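Local coordinates for immunity protein (Neisseria meningitidis, PDB 4Q7O) that protects the cell that makes it from the toxin of its contact-dependent growth-inhibition system, presumably by binding and neutralising it, at the interface of chains A and B. Coordinates in Å, arbitrary orientation; residue numbers count along the deposited sequence, not the author numbering. Chains: chain A/B, Immunity protein.

The interface of chains A and B. Residues chain A 20, 22; chain B 7, 9-10, 13.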
loop_
_atom_site.group_PDB
_atom_site.type_symbol
_atom_site.label_atom_id
_atom_site.label_comp_id
_atom_site.label_asym_id
_atom_site.label_seq_id
_atom_site.Cartn_x
_atom_site.Cartn_y
_atom_site.Cartn_z
ATOM N N ASN A 20 11.126 -5.511 -5.492
ATOM C CA ASN A 20 10.988 -4.864 -4.184
ATOM C C ASN A 20 10.546 -3.404 -4.298
ATOM O O ASN A 20 10.940 -2.559 -3.499
ATOM C CB ASN A 20 12.269 -4.985 -3.338
ATOM C CG ASN A 20 12.535 -6.405 -2.868
ATOM O OD1 ASN A 20 11.644 -7.248 -2.882
ATOM N ND2 ASN A 20 13.763 -6.671 -2.439
ATOM N N PHE A 22 7.354 -2.140 -4.002
ATOM C CA PHE A 22 5.976 -2.315 -3.582
ATOM C C PHE A 22 5.112 -1.080 -3.780
ATOM O O PHE A 22 3.929 -1.193 -4.119
ATOM C CB PHE A 22 5.948 -2.786 -2.133
ATOM C CG PHE A 22 6.836 -3.966 -1.884
ATOM C CD1 PHE A 22 6.628 -5.153 -2.564
ATOM C CD2 PHE A 22 7.879 -3.893 -0.980
ATOM C CE1 PHE A 22 7.446 -6.246 -2.347
ATOM C CE2 PHE A 22 8.701 -4.982 -0.759
ATOM C CZ PHE A 22 8.482 -6.160 -1.446
ATOM N N ASN B 7 12.356 -1.499 1.928
ATOM C CA ASN B 7 11.209 -1.969 2.698
ATOM C C ASN B 7 11.508 -3.327 3.346
ATOM O O ASN B 7 11.877 -4.275 2.652
ATOM C CB ASN B 7 9.980 -2.064 1.775
ATOM C CG ASN B 7 8.656 -2.049 2.532
ATOM O OD1 ASN B 7 8.451 -2.817 3.468
ATOM N ND2 ASN B 7 7.737 -1.182 2.103
ATOM N N PHE B 9 9.239 -5.197 4.851
ATOM C CA PHE B 9 8.041 -6.036 4.856
ATOM C C PHE B 9 7.908 -6.833 3.569
ATOM O O PHE B 9 6.915 -6.738 2.849
ATOM C CB PHE B 9 6.796 -5.197 5.147
ATOM C CG PHE B 9 6.761 -4.666 6.548
ATOM C CD1 PHE B 9 6.508 -5.520 7.615
ATOM C CD2 PHE B 9 7.032 -3.331 6.812
ATOM C CE1 PHE B 9 6.498 -5.047 8.929
ATOM C CE2 PHE B 9 7.014 -2.852 8.119
ATOM C CZ PHE B 9 6.746 -3.713 9.176
ATOM N N LEU B 10 8.916 -7.648 3.299
ATOM C CA LEU B 10 8.999 -8.337 2.021
ATOM C C LEU B 10 7.843 -9.309 1.826
ATOM O O LEU B 10 7.143 -9.270 0.811
ATOM C CB LEU B 10 10.338 -9.065 1.890
ATOM C CG LEU B 10 11.570 -8.157 1.968
ATOM C CD1 LEU B 10 12.850 -8.966 1.836
ATOM C CD2 LEU B 10 11.514 -7.075 0.900
ATOM N N ASN B 13 4.206 -7.486 2.111
ATOM C CA ASN B 13 3.831 -6.758 0.910
ATOM C C ASN B 13 3.429 -7.690 -0.213
ATOM O O ASN B 13 2.462 -7.431 -0.916
ATOM C CB ASN B 13 4.972 -5.845 0.435
ATOM C CG ASN B 13 4.934 -4.478 1.082
ATOM O OD1 ASN B 13 4.074 -3.649 0.758
ATOM N ND2 ASN B 13 5.884 -4.217 1.969
HETATM O O HOH W 1 11.443 -1.205 -1.013
#
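A:Phe22 has CG anti to its carbonyl carbon (chi1 -51°), a torsion that carries the ring off the start of helix 22-34 towards B:Asn13. In B:Leu10 the same torsion (CG anti to the carbonyl carbon, chi1 -60°) brings CD2 to the rim of that ring. The B:Asn13 side chain lies flat against one face of the ring. Its CB sits over the centre, 3.5 Å from CD1 of A:Phe22, as a CH-pi contact. The amide carries on from there over the CG-CD2 bond of A:Phe22, stacked with its plane 2° from that of the ring. ND2 of B:Asn13 lies 3.6 Å from CD2 of A:Phe22, and OD1 lies over CB of A:Phe22, beside the ring.

A bond within chain B helps to set the rotation of that amide. ND2 of B:Asn13 donates a hydrogen bond of 2.9 Å to the backbone O of B:Phe9, from above the carbonyl plane. B:Phe9 buries no surface against chain A and is second shell. Its backbone N in turn donates to OD1 of B:Asn7 at 2.9 Å, in the plane of that carbonyl. This bond should steady the B:Asn7 side chain.

The rim of the A:Phe22 ring meets two aliphatic groups in plane. CB of B:Asn7 is 3.9 Å from CD2 of A:Phe22. The methyl CD2 of B:Leu10 reaches CE2 of this ring and lies 3.8 Å from the amide OD1 of A:Asn20. The ring's other face meets CA of A:Asn20, towards the rim.

No direct polar bond crosses this patch. A water links the sides, 2.9 Å from O of A:Asn20 and 3.1 Å from N of B:Asn7. The patch joins the start of helix 22-34 of chain A to the start of helix 10-18 of chain B. It is a small, mainly apolar part of a contact between two copies that is not an exact two-fold and may arise from crystal packing.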